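Local coordinates for protein glycine betaine/carnitine/choline ABC transporter (Staphylococcus aureus subsp. aureus Mu50, PDB 3O66) that probably binds a quaternary ammonium osmoprotectant such as glycine betaine, carnitine or choline and delivers it to an ABC-type importer, at residues A[92-95]-A[96-100]; A[246-249]-A[250-254]; A[53-56]-A[57-61]; A[232-235]-A[236-239]. All coordinates share one frame; numbering follows the deposited sequence.

Contact 1 (A[92-95]-A[96-100])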
ATOM      1  N   ILE A  92      14.756  -3.443  -6.380  1.00 27.94           N
ATOM      2  CA  ILE A  92      16.172  -3.744  -6.180  1.00 29.01           C
ATOM      3  C   ILE A  92      16.914  -2.557  -5.525  1.00 28.60           C
ATOM      4  O   ILE A  92      17.692  -2.743  -4.570  1.00 28.89           O
ATOM      5  CB  ILE A  92      16.858  -4.165  -7.511  1.00 30.19           C
ATOM      6  CG1 ILE A  92      16.371  -5.562  -7.930  1.00 31.26           C
ATOM      7  CG2 ILE A  92      18.407  -4.145  -7.367  1.00 32.22           C
ATOM      8  CD1 ILE A  92      16.651  -5.925  -9.405  1.00 33.03           C
ATOM      9  N   ALA A  93      16.699  -1.352  -6.046  1.00 27.95           N
ATOM     10  CA  ALA A  93      17.320  -0.145  -5.471  1.00 27.19           C
ATOM     11  C   ALA A  93      16.887   0.050  -4.014  1.00 26.05           C
ATOM     12  O   ALA A  93      17.687   0.426  -3.182  1.00 26.35           O
ATOM     13  CB  ALA A  93      16.967   1.099  -6.287  1.00 26.85           C
ATOM     14  N   THR A  94      15.614  -0.193  -3.714  1.00 24.90           N
ATOM     15  CA  THR A  94      15.125  -0.077  -2.337  1.00 24.34           C
ATOM     16  C   THR A  94      15.769  -1.107  -1.390  1.00 24.38           C
ATOM     17  O   THR A  94      16.175  -0.783  -0.264  1.00 24.77           O
ATOM     18  CB  THR A  94      13.572  -0.158  -2.290  1.00 22.91           C
ATOM     19  OG1 THR A  94      13.042   0.792  -3.215  1.00 23.52           O
ATOM     20  CG2 THR A  94      13.051   0.194  -0.891  1.00 23.36           C
ATOM     21  N   GLN A  95      15.846  -2.350  -1.826  1.00 24.77           N
ATOM     22  CA  GLN A  95      16.385  -3.403  -0.964  1.00 24.83           C
ATOM     23  C   GLN A  95      17.890  -3.221  -0.706  1.00 25.24           C
ATOM     24  O   GLN A  95      18.349  -3.399   0.422  1.00 25.19           O
ATOM     25  CB  GLN A  95      16.076  -4.784  -1.566  1.00 25.45           C
ATOM     26  CG  GLN A  95      14.594  -5.092  -1.517  1.00 25.50           C
ATOM     27  CD  GLN A  95      14.183  -6.332  -2.279  1.00 27.49           C
ATOM     28  OE1 GLN A  95      14.835  -6.732  -3.252  1.00 27.52           O
ATOM     29  NE2 GLN A  95      13.069  -6.940  -1.850  1.00 27.17           N
ATOM     30  N   GLN A  96      18.618  -2.820  -1.746  1.00 25.80           N
ATOM     31  CA  GLN A  96      20.075  -2.601  -1.670  1.00 27.26           C
ATOM     32  C   GLN A  96      20.336  -1.421  -0.707  1.00 26.48           C
ATOM     33  O   GLN A  96      21.160  -1.511   0.190  1.00 25.78           O
ATOM     34  CB  GLN A  96      20.650  -2.305  -3.073  1.00 29.16           C
ATOM     35  CG  GLN A  96      20.777  -3.537  -3.992  1.00 33.76           C
ATOM     36  CD  GLN A  96      21.293  -3.202  -5.414  1.00 42.70           C
ATOM     37  OE1 GLN A  96      21.201  -2.049  -5.883  1.00 46.42           O
ATOM     38  NE2 GLN A  96      21.820  -4.222  -6.113  1.00 45.35           N
ATOM     39  N   GLY A  97      19.566  -0.348  -0.875  1.00 25.65           N
ATOM     40  CA  GLY A  97      19.664   0.836  -0.032  1.00 25.45           C
ATOM     41  C   GLY A  97      19.390   0.572   1.444  1.00 24.96           C
ATOM     42  O   GLY A  97      20.151   1.021   2.302  1.00 25.81           O
ATOM     43  N   PHE A  98      18.312  -0.154   1.756  1.00 23.81           N
ATOM     44  CA  PHE A  98      18.015  -0.481   3.167  1.00 23.51           C
ATOM     45  C   PHE A  98      19.108  -1.324   3.822  1.00 23.91           C
ATOM     46  O   PHE A  98      19.456  -1.122   4.977  1.00 22.78           O
ATOM     47  CB  PHE A  98      16.640  -1.129   3.310  1.00 22.02           C
ATOM     48  CG  PHE A  98      15.536  -0.112   3.520  1.00 23.11           C
ATOM     49  CD1 PHE A  98      15.243   0.821   2.535  1.00 25.42           C
ATOM     50  CD2 PHE A  98      14.818  -0.090   4.700  1.00 25.82           C
ATOM     51  CE1 PHE A  98      14.250   1.785   2.719  1.00 26.07           C
ATOM     52  CE2 PHE A  98      13.814   0.837   4.904  1.00 26.03           C
ATOM     53  CZ  PHE A  98      13.535   1.802   3.908  1.00 28.59           C
ATOM     54  N   LYS A  99      19.660  -2.251   3.060  1.00 24.80           N
ATOM     55  CA  LYS A  99      20.773  -3.046   3.533  1.00 27.40           C
ATOM     56  C   LYS A  99      22.017  -2.203   3.814  1.00 27.90           C
ATOM     57  O   LYS A  99      22.611  -2.271   4.897  1.00 28.46           O
ATOM     58  CB  LYS A  99      21.088  -4.104   2.465  1.00 29.04           C
ATOM     59  CG  LYS A  99      21.747  -5.332   2.956  1.00 34.47           C
ATOM     60  CD  LYS A  99      22.326  -6.160   1.764  1.00 40.94           C
ATOM     61  CE  LYS A  99      21.266  -6.978   1.055  1.00 43.53           C
ATOM     62  NZ  LYS A  99      21.895  -7.703  -0.084  1.00 46.70           N
ATOM     63  N   LYS A 100      22.434  -1.410   2.838  0.50 28.14           N
ATOM     64  CA  LYS A 100      23.708  -0.705   2.962  0.50 29.17           C
ATOM     65  C   LYS A 100      23.656   0.554   3.831  0.50 29.14           C
ATOM     66  O   LYS A 100      24.614   0.847   4.533  0.50 29.52           O
ATOM     67  CB  LYS A 100      24.299  -0.397   1.585  0.50 30.57           C
ATOM     68  CG  LYS A 100      25.261  -1.466   1.058  0.50 31.72           C
ATOM     69  CD  LYS A 100      24.625  -2.850   1.007  0.50 31.85           C
ATOM     70  CE  LYS A 100      25.407  -3.823   0.097  0.50 33.49           C
ATOM     71  NZ  LYS A 100      26.458  -4.645   0.781  0.50 33.45           N
TER
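The carboxamide of Gln-96 and the phenyl ring of Phe-98 are the flat groups that meet the preceding turn of this alpha-helix, part of helix 87-102. Methyl CG2 of Ile-92 lies over one face of the Gln-96 carboxamide, 3.6 Å from CD and as near to NE2, while the two side chains run alongside each other in the same direction. With CG of Gln-96 beside the backbone N (chi1 -75°) and the chain extended beyond it, the amide is carried back along the helix to its i-4 neighbour. The Phe-98 ring keeps similar company with Thr-94, whose methyl CG2 is 4.1 Å from CD1; the carbonyl oxygen of Thr-94 approaches the same ring obliquely, 3.4 Å from CD1. Elsewhere the ring makes edge-to-face contacts with Phe-102 and Phe-106, so this buried side of the helix faces strand 104-106, and Thr-94 also touches Leu-75 of helix 71-76. Thr-94 OG1 turns back to the carbonyl of Ala-90, and Gln-95 NE2 reaches Asp-108 OD1.

Four successive i to i+4 bonds run through the backbone. Gly-97, without a side chain, donates from N to Ala-93 O at 3.1 Å, and Lys-99 N to Gln-95 O at 3.2 Å. Ile-92 and Gln-96 are on the exposed side, where Ile-92 O takes the Gln-96 N-H at 3.0 Å and also lies 3.2 Å from CG of Gln-96.

Contact 2 (A[246-249]-A[250-254]); sequences GKIS and TSEMQ
Ser-249 accepts two hydrogen bonds at the start of helix 250-261. As the N-cap, it takes the amide of Glu-252 on its hydroxyl, N to OG 3.1 Å, with an N-H...O angle of 150°. OG stands between the backbone N and the carbonyl carbon (chi1 63°), which swings it over the open end of the first turn. The second bond is the first i to i+4 link of the helix: the N-H of Met-253, a selenomethionine in this crystal, donates to Ser-249 O, N to O 3.0 Å.

Apolar contact comes from the residue before the cap. Methyl CG2 of Ile-248 lies 4.0 Å from CB of Met-253, a hydrophobic staple beside the serine N-cap. CG of Met-253 is anti to its backbone N (chi1 -166°), and the bend at chi2 leaves SE 4.1 Å from Ile-248 CG2. Both side chains are buried: Ile-248 also packs on Met-27 of helix 19-35 and Phe-274 of helix 267-277, and Met-253 on Ile-23 and Ile-24.

Charge enters through Glu-252. Its CB lies 3.5 Å from Ser-249 OG, but the carboxylate bends away and forms a salt bridge with Arg-255.

The cap thus supplies an acceptor to an amide that has no preceding helical carbonyl to meet, while the staple spans the same turn. A carboxylate near the N-terminal end would probably also be favoured by the helix dipole.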
ATOM      1  N   GLY A 246       4.120 -12.311  -1.418  1.00 25.32           N
ATOM      2  CA  GLY A 246       3.184 -12.674  -2.492  1.00 25.80           C
ATOM      3  C   GLY A 246       1.772 -13.088  -2.079  1.00 26.37           C
ATOM      4  O   GLY A 246       0.920 -13.321  -2.941  1.00 28.24           O
ATOM      5  N   LYS A 247       1.490 -13.184  -0.781  1.00 25.97           N
ATOM      6  CA  LYS A 247       0.189 -13.722  -0.318  1.00 26.46           C
ATOM      7  C   LYS A 247      -1.022 -12.764  -0.264  1.00 27.03           C
ATOM      8  O   LYS A 247      -2.168 -13.177   0.062  1.00 28.35           O
ATOM      9  CB  LYS A 247       0.335 -14.458   1.015  1.00 25.44           C
ATOM     10  CG  LYS A 247       1.516 -15.426   1.109  1.00 25.57           C
ATOM     11  CD  LYS A 247       1.410 -16.685   0.200  1.00 27.33           C
ATOM     12  CE  LYS A 247       2.809 -17.317  -0.036  1.00 27.73           C
ATOM     13  NZ  LYS A 247       3.324 -18.015   1.224  1.00 34.46           N
ATOM     14  N   ILE A 248      -0.782 -11.487  -0.555  1.00 26.13           N
ATOM     15  CA  ILE A 248      -1.856 -10.512  -0.564  1.00 25.45           C
ATOM     16  C   ILE A 248      -1.839  -9.740  -1.867  1.00 24.75           C
ATOM     17  O   ILE A 248      -1.011  -8.813  -2.038  1.00 24.80           O
ATOM     18  CB  ILE A 248      -1.772  -9.542   0.655  1.00 25.80           C
ATOM     19  CG1 ILE A 248      -1.546 -10.322   1.966  1.00 27.26           C
ATOM     20  CG2 ILE A 248      -3.040  -8.690   0.744  1.00 25.69           C
ATOM     21  CD1 ILE A 248      -1.438  -9.449   3.200  1.00 28.94           C
ATOM     22  N   SER A 249      -2.708 -10.125  -2.800  1.00 23.48           N
ATOM     23  CA  SER A 249      -2.817  -9.368  -4.060  1.00 22.92           C
ATOM     24  C   SER A 249      -3.415  -8.000  -3.768  1.00 21.84           C
ATOM     25  O   SER A 249      -3.924  -7.782  -2.686  1.00 20.47           O
ATOM     26  CB  SER A 249      -3.690 -10.094  -5.063  1.00 23.54           C
ATOM     27  OG  SER A 249      -5.026 -10.225  -4.608  1.00 20.35           O
ATOM     28  N   THR A 250      -3.371  -7.088  -4.728  1.00 20.98           N
ATOM     29  CA  THR A 250      -4.081  -5.813  -4.552  1.00 21.69           C
ATOM     30  C   THR A 250      -5.591  -5.977  -4.282  1.00 21.13           C
ATOM     31  O   THR A 250      -6.135  -5.332  -3.367  1.00 20.92           O
ATOM     32  CB  THR A 250      -3.781  -4.872  -5.716  1.00 22.13           C
ATOM     33  OG1 THR A 250      -2.356  -4.694  -5.747  1.00 23.38           O
ATOM     34  CG2 THR A 250      -4.447  -3.494  -5.532  1.00 23.85           C
ATOM     35  N   SER A 251      -6.231  -6.865  -5.035  1.00 20.30           N
ATOM     36  CA  SER A 251      -7.664  -7.201  -4.856  1.00 20.93           C
ATOM     37  C   SER A 251      -7.937  -7.725  -3.433  1.00 20.32           C
ATOM     38  O   SER A 251      -8.936  -7.408  -2.811  1.00 20.77           O
ATOM     39  CB  SER A 251      -8.070  -8.301  -5.856  1.00 21.54           C
ATOM     40  OG  SER A 251      -7.977  -7.838  -7.200  1.00 26.09           O
ATOM     41  N   GLU A 252      -7.018  -8.527  -2.912  0.50 19.88           N
ATOM     42  CA  GLU A 252      -7.176  -9.081  -1.566  0.50 19.28           C
ATOM     43  C   GLU A 252      -7.009  -8.005  -0.491  0.50 19.53           C
ATOM     44  O   GLU A 252      -7.743  -7.998   0.492  0.50 19.20           O
ATOM     45  CB  GLU A 252      -6.188 -10.228  -1.332  0.50 18.92           C
ATOM     46  CG  GLU A 252      -6.433 -11.003  -0.058  0.50 17.69           C
ATOM     47  CD  GLU A 252      -7.774 -11.725  -0.051  0.50 21.43           C
ATOM     48  OE1 GLU A 252      -8.381 -11.920  -1.134  0.50 19.93           O
ATOM     49  OE2 GLU A 252      -8.197 -12.132   1.055  0.50 23.48           O
HETATM   50  N   MSE A 253      -6.059  -7.092  -0.683  1.00 19.89           N
HETATM   51  CA  MSE A 253      -5.867  -5.977   0.269  1.00 20.25           C
HETATM   52  C   MSE A 253      -7.099  -5.089   0.280  1.00 20.48           C
HETATM   53  O   MSE A 253      -7.464  -4.590   1.342  1.00 21.16           O
HETATM   54  CB  MSE A 253      -4.639  -5.129  -0.097  1.00 19.55           C
HETATM   55  CG  MSE A 253      -4.164  -4.147   1.030  1.00 20.37           C
HETATM   56 SE   MSE A 253      -3.597  -5.123   2.658  0.75 22.96          SE
HETATM   57  CE  MSE A 253      -5.126  -4.745   3.822  1.00 19.87           C
ATOM     58  N   GLN A 254      -7.701  -4.858  -0.894  1.00 19.52           N
ATOM     59  CA  GLN A 254      -8.956  -4.109  -0.966  1.00 20.17           C
ATOM     60  C   GLN A 254     -10.019  -4.793  -0.115  1.00 20.36           C
ATOM     61  O   GLN A 254     -10.673  -4.134   0.716  1.00 21.92           O
ATOM     62  CB  GLN A 254      -9.450  -3.967  -2.404  1.00 19.84           C
ATOM     63  CG  GLN A 254      -8.579  -3.048  -3.301  1.00 19.48           C
ATOM     64  CD  GLN A 254      -8.776  -3.371  -4.762  1.00 20.41           C
ATOM     65  OE1 GLN A 254      -9.598  -4.233  -5.103  1.00 19.66           O
ATOM     66  NE2 GLN A 254      -8.044  -2.684  -5.640  1.00 19.20           N
TER

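Contact 3 (A[53-56]-A[57-61]); sequences IQHN and ALING
His-55 and Ile-59, one turn apart on alpha-helix 51-60, meet in a CH-pi contact: CG1 of the isoleucine lies over one face of the imidazole, 3.7 Å from the ring centroid and offset toward the rim. The imidazole is placed there by its first torsion, CG anti to the backbone N (chi1 177°), and CE1 and NE2 come closest to CG1, NE2 at 3.5 Å. Beyond the helix, His-55 packs edge-to-face with Phe-102.

Hydrogen bonding is mainly the i to i+4 pattern. Ile-59 N donates to His-55 O at 2.9 Å in the carbonyl plane, and Leu-58 N to Gln-54 O at a longer 3.3 Å. Gly-61, with positive phi, ends the helix in a Schellman motif. From the carboxamide of Gln-54, OE1 meets Thr-14 OG1 while NE2 is shared between Val-68 O and Ser-51 OG of its own helix, joining the helix to strands 12-16 and 65-70.

Ala-57 and Leu-58 are buried and pack on Thr-14 of strand 12-16. At the last turn the carbonyl oxygen of Asn-56 accepts the backbone N-H of Asn-60, N to O 2.8 Å, and CB of Asn-60 lies 3.2 Å from that Asn-56 O.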
ATOM      1  N   ILE A  53       7.971   8.510  10.414  1.00 26.97           N
ATOM      2  CA  ILE A  53       7.889   8.156  11.836  1.00 27.00           C
ATOM      3  C   ILE A  53       8.225   6.661  12.012  1.00 25.24           C
ATOM      4  O   ILE A  53       8.926   6.287  12.958  1.00 24.98           O
ATOM      5  CB  ILE A  53       6.493   8.527  12.484  1.00 27.63           C
ATOM      6  CG1 ILE A  53       6.062   9.974  12.138  1.00 30.89           C
ATOM      7  CG2 ILE A  53       6.461   8.268  13.997  1.00 27.90           C
ATOM      8  CD1 ILE A  53       6.965  11.082  12.570  1.00 31.84           C
ATOM      9  N   GLN A  54       7.752   5.815  11.093  1.00 24.07           N
ATOM     10  CA  GLN A  54       8.074   4.387  11.162  1.00 22.72           C
ATOM     11  C   GLN A  54       9.568   4.202  11.066  1.00 23.20           C
ATOM     12  O   GLN A  54      10.126   3.438  11.836  1.00 22.84           O
ATOM     13  CB  GLN A  54       7.414   3.588  10.032  1.00 22.47           C
ATOM     14  CG  GLN A  54       5.894   3.583  10.068  1.00 21.16           C
ATOM     15  CD  GLN A  54       5.357   2.385   9.311  1.00 23.15           C
ATOM     16  OE1 GLN A  54       5.176   1.307   9.883  1.00 23.46           O
ATOM     17  NE2 GLN A  54       5.105   2.570   8.020  1.00 20.09           N
ATOM     18  N   HIS A  55      10.188   4.883  10.084  1.00 23.74           N
ATOM     19  CA  HIS A  55      11.614   4.763   9.803  1.00 24.16           C
ATOM     20  C   HIS A  55      12.448   5.176  11.008  1.00 25.66           C
ATOM     21  O   HIS A  55      13.389   4.465  11.407  1.00 26.74           O
ATOM     22  CB  HIS A  55      11.992   5.631   8.603  1.00 25.21           C
ATOM     23  CG  HIS A  55      13.459   5.625   8.291  1.00 26.26           C
ATOM     24  ND1 HIS A  55      14.123   4.487   7.868  1.00 25.89           N
ATOM     25  CD2 HIS A  55      14.385   6.610   8.337  1.00 26.78           C
ATOM     26  CE1 HIS A  55      15.399   4.777   7.672  1.00 26.38           C
ATOM     27  NE2 HIS A  55      15.585   6.057   7.952  1.00 26.84           N
ATOM     28  N   ASN A  56      12.113   6.338  11.563  1.00 25.66           N
ATOM     29  CA  ASN A  56      12.826   6.875  12.695  1.00 26.33           C
ATOM     30  C   ASN A  56      12.736   5.945  13.898  1.00 25.95           C
ATOM     31  O   ASN A  56      13.738   5.765  14.601  1.00 26.98           O
ATOM     32  CB  ASN A  56      12.387   8.316  13.005  1.00 27.41           C
ATOM     33  CG  ASN A  56      12.868   9.301  11.953  1.00 30.14           C
ATOM     34  OD1 ASN A  56      13.939   9.115  11.352  1.00 32.94           O
ATOM     35  ND2 ASN A  56      12.110  10.374  11.750  1.00 32.36           N
ATOM     36  N   ALA A  57      11.575   5.327  14.116  1.00 24.38           N
ATOM     37  CA  ALA A  57      11.473   4.314  15.154  1.00 24.98           C
ATOM     38  C   ALA A  57      12.497   3.166  14.987  1.00 25.15           C
ATOM     39  O   ALA A  57      13.122   2.754  15.959  1.00 25.92           O
ATOM     40  CB  ALA A  57      10.042   3.748  15.246  1.00 23.39           C
ATOM     41  N   LEU A  58      12.634   2.623  13.778  1.00 24.60           N
ATOM     42  CA  LEU A  58      13.591   1.529  13.568  1.00 26.08           C
ATOM     43  C   LEU A  58      15.024   2.017  13.757  1.00 27.39           C
ATOM     44  O   LEU A  58      15.849   1.348  14.408  1.00 26.70           O
ATOM     45  CB  LEU A  58      13.405   0.852  12.185  1.00 25.36           C
ATOM     46  CG  LEU A  58      12.460  -0.376  12.175  1.00 26.29           C
ATOM     47  CD1 LEU A  58      11.056  -0.032  12.684  1.00 25.21           C
ATOM     48  CD2 LEU A  58      12.348  -0.995  10.791  1.00 26.11           C
ATOM     49  N   ILE A  59      15.298   3.204  13.223  1.00 28.34           N
ATOM     50  CA  ILE A  59      16.635   3.764  13.286  1.00 30.43           C
ATOM     51  C   ILE A  59      17.014   4.058  14.748  1.00 31.14           C
ATOM     52  O   ILE A  59      18.155   3.870  15.149  1.00 31.79           O
ATOM     53  CB  ILE A  59      16.748   5.039  12.406  1.00 31.29           C
ATOM     54  CG1 ILE A  59      16.775   4.666  10.914  1.00 31.33           C
ATOM     55  CG2 ILE A  59      17.961   5.893  12.812  1.00 33.50           C
ATOM     56  CD1 ILE A  59      17.796   3.610  10.499  1.00 30.99           C
ATOM     57  N   ASN A  60      16.037   4.485  15.546  1.00 30.90           N
ATOM     58  CA  ASN A  60      16.297   4.848  16.934  1.00 32.12           C
ATOM     59  C   ASN A  60      16.233   3.714  17.943  1.00 31.44           C
ATOM     60  O   ASN A  60      16.533   3.915  19.112  1.00 31.45           O
ATOM     61  CB  ASN A  60      15.411   6.025  17.363  1.00 32.77           C
ATOM     62  CG  ASN A  60      15.781   7.291  16.638  1.00 34.93           C
ATOM     63  OD1 ASN A  60      16.944   7.507  16.284  1.00 39.52           O
ATOM     64  ND2 ASN A  60      14.820   8.129  16.418  1.00 35.90           N
ATOM     65  N   GLY A  61      15.893   2.524  17.471  1.00 30.12           N
ATOM     66  CA  GLY A  61      15.805   1.341  18.330  1.00 30.10           C
ATOM     67  C   GLY A  61      14.480   1.242  19.065  1.00 29.70           C
ATOM     68  O   GLY A  61      14.331   0.430  19.977  1.00 29.34           O
TER

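Contact 4 (A[232-235]-A[236-239])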
ATOM      1  N   ARG A 232      19.418 -11.196  12.874  1.00 31.01           N
ATOM      2  CA  ARG A 232      20.605 -11.934  13.326  1.00 32.92           C
ATOM      3  C   ARG A 232      20.383 -12.622  14.666  1.00 34.51           C
ATOM      4  O   ARG A 232      20.836 -13.756  14.878  1.00 35.23           O
ATOM      5  CB  ARG A 232      21.851 -11.037  13.335  1.00 33.92           C
ATOM      6  CG  ARG A 232      22.375 -10.777  11.924  1.00 33.87           C
ATOM      7  CD  ARG A 232      23.672  -9.991  11.891  1.00 35.08           C
ATOM      8  NE  ARG A 232      23.526  -8.669  12.492  1.00 35.77           N
ATOM      9  CZ  ARG A 232      23.318  -7.538  11.819  1.00 34.23           C
ATOM     10  NH1 ARG A 232      23.245  -7.524  10.498  1.00 32.97           N
ATOM     11  NH2 ARG A 232      23.192  -6.408  12.488  1.00 34.44           N
ATOM     12  N   GLN A 233      19.664 -11.949  15.555  1.00 35.18           N
ATOM     13  CA  GLN A 233      19.320 -12.510  16.845  1.00 36.97           C
ATOM     14  C   GLN A 233      18.338 -13.694  16.723  1.00 36.05           C
ATOM     15  O   GLN A 233      18.485 -14.680  17.445  1.00 35.95           O
ATOM     16  CB  GLN A 233      18.750 -11.411  17.749  1.00 37.70           C
ATOM     17  CG  GLN A 233      18.347 -11.901  19.119  1.00 42.71           C
ATOM     18  CD  GLN A 233      18.279 -10.774  20.137  1.00 48.72           C
ATOM     19  OE1 GLN A 233      17.699  -9.716  19.872  1.00 51.99           O
ATOM     20  NE2 GLN A 233      18.873 -10.995  21.306  1.00 51.69           N
ATOM     21  N   HIS A 234      17.346 -13.581  15.830  1.00 33.96           N
ATOM     22  CA  HIS A 234      16.342 -14.622  15.624  1.00 33.86           C
ATOM     23  C   HIS A 234      16.170 -14.944  14.136  1.00 33.19           C
ATOM     24  O   HIS A 234      15.190 -14.491  13.526  1.00 31.22           O
ATOM     25  CB  HIS A 234      14.985 -14.171  16.183  1.00 33.91           C
ATOM     26  CG  HIS A 234      15.013 -13.839  17.637  1.00 35.51           C
ATOM     27  ND1 HIS A 234      15.035 -14.809  18.616  1.00 37.78           N
ATOM     28  CD2 HIS A 234      15.021 -12.649  18.282  1.00 36.67           C
ATOM     29  CE1 HIS A 234      15.081 -14.228  19.804  1.00 38.30           C
ATOM     30  NE2 HIS A 234      15.075 -12.918  19.628  1.00 37.28           N
ATOM     31  N   PRO A 235      17.106 -15.724  13.548  1.00 34.07           N
ATOM     32  CA  PRO A 235      17.057 -16.040  12.113  1.00 34.18           C
ATOM     33  C   PRO A 235      15.716 -16.584  11.623  1.00 33.00           C
ATOM     34  O   PRO A 235      15.379 -16.379  10.456  1.00 32.86           O
ATOM     35  CB  PRO A 235      18.133 -17.119  11.944  1.00 35.77           C
ATOM     36  CG  PRO A 235      19.090 -16.874  13.069  1.00 37.17           C
ATOM     37  CD  PRO A 235      18.265 -16.362  14.215  1.00 35.51           C
ATOM     38  N   GLU A 236      14.977 -17.238  12.521  0.70 33.01           N
ATOM     39  CA  GLU A 236      13.685 -17.868  12.197  0.70 32.56           C
ATOM     40  C   GLU A 236      12.627 -16.864  11.757  0.70 30.68           C
ATOM     41  O   GLU A 236      11.683 -17.214  11.038  0.70 29.42           O
ATOM     42  CB  GLU A 236      13.172 -18.720  13.381  0.70 33.62           C
ATOM     43  CG  GLU A 236      12.898 -17.964  14.719  0.70 36.43           C
ATOM     44  CD  GLU A 236      14.130 -17.747  15.610  0.70 40.50           C
ATOM     45  OE1 GLU A 236      15.285 -17.867  15.149  0.70 41.39           O
ATOM     46  OE2 GLU A 236      13.930 -17.441  16.804  0.70 43.34           O
ATOM     47  N   LEU A 237      12.782 -15.617  12.201  1.00 29.68           N
ATOM     48  CA  LEU A 237      11.811 -14.581  11.905  1.00 27.38           C
ATOM     49  C   LEU A 237      11.849 -14.217  10.443  1.00 25.88           C
ATOM     50  O   LEU A 237      10.841 -13.784   9.908  1.00 24.60           O
ATOM     51  CB  LEU A 237      12.005 -13.339  12.771  1.00 27.44           C
ATOM     52  CG  LEU A 237      11.774 -13.513  14.273  1.00 28.30           C
ATOM     53  CD1 LEU A 237      12.039 -12.178  14.967  1.00 28.78           C
ATOM     54  CD2 LEU A 237      10.357 -14.035  14.562  1.00 29.94           C
ATOM     55  N   LYS A 238      13.006 -14.355   9.798  1.00 26.12           N
ATOM     56  CA  LYS A 238      13.090 -14.037   8.373  1.00 25.97           C
ATOM     57  C   LYS A 238      12.244 -15.033   7.574  1.00 25.57           C
ATOM     58  O   LYS A 238      11.545 -14.655   6.635  1.00 25.09           O
ATOM     59  CB  LYS A 238      14.542 -14.094   7.913  1.00 27.46           C
ATOM     60  CG  LYS A 238      14.769 -13.672   6.473  1.00 29.40           C
ATOM     61  CD  LYS A 238      16.309 -13.591   6.256  1.00 34.95           C
ATOM     62  CE  LYS A 238      16.704 -13.599   4.799  1.00 37.97           C
ATOM     63  NZ  LYS A 238      16.076 -12.461   4.093  1.00 39.55           N
ATOM     64  N   THR A 239      12.291 -16.300   7.980  1.00 25.80           N
ATOM     65  CA  THR A 239      11.445 -17.344   7.386  1.00 25.95           C
ATOM     66  C   THR A 239       9.970 -17.056   7.648  1.00 24.54           C
ATOM     67  O   THR A 239       9.136 -17.163   6.734  1.00 23.95           O
ATOM     68  CB  THR A 239      11.805 -18.713   7.968  1.00 26.80           C
ATOM     69  OG1 THR A 239      13.169 -19.001   7.652  1.00 29.88           O
ATOM     70  CG2 THR A 239      10.926 -19.797   7.397  1.00 27.56           C
TER
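His-234 and Glu-236 cross with their planes almost perpendicular, the imidazole and carboxylate 89° apart, in the short turn linking helices 228-233 and 236-242. OE2 of the glutamate comes up at the ring edge, near its plane, and accepts a weak hydrogen bond from ND1 at 3.4 Å, with an N-H...O angle of only 138°. Its firmer partner lies outside the turn, where OE2 takes the backbone N-H of Thr-7, so the carboxylate ties the link to the N-terminal part of the chain. CG of Glu-236 stands between its own backbone N and carbonyl carbon (chi1 61°), and a bend at chi2 then folds the chain back over the preceding residues. This brings OE1 against the peptide joining His-234 to Pro-235, 3.2 Å from His-234 C and 3.5 Å from CD of Pro-235; the proline nitrogen, having no hydrogen, offers it no donor.

Leu-237, with CG beside its backbone N, sets CD1 3.8 Å from CB of His-234 and obliquely to the ring. Both residues are buried, and the histidine also packs on Thr-7, Asn-9 and Ile-40.

His-234 is the first residue to leave helical geometry, and two i to i+3 backbone bonds carry the chain into the next helix. Leu-237 N donates to His-234 O at 3.0 Å and Lys-238 N to Pro-235 O at 3.2 Å. Both donors lie above their carbonyl planes, Lys-238 N the further out, and CB of Lys-238 is 3.5 Å from Pro-235 O.

All four contacts are local and lie within one polypeptide of the periplasmic-binding-protein type. Contacts 1 and 3 fall in the middle and at the end of two helices, with nearest atoms about 5 Å apart; both pair buried and exposed faces, and Phe-102 stacks edge-to-face with Phe-98 of one and His-55 of the other. Contact 2 begins a helix, with a serine N-cap and apolar backing, while contact 4 joins the end of one helix to the start of the next through His-234 and Pro-235, with a weak histidine-carboxylate bond. Contact 2 is nearest the chain's centre, about 10 Å away between centres, whereas contact 4, about 25 Å out, is the most peripheral.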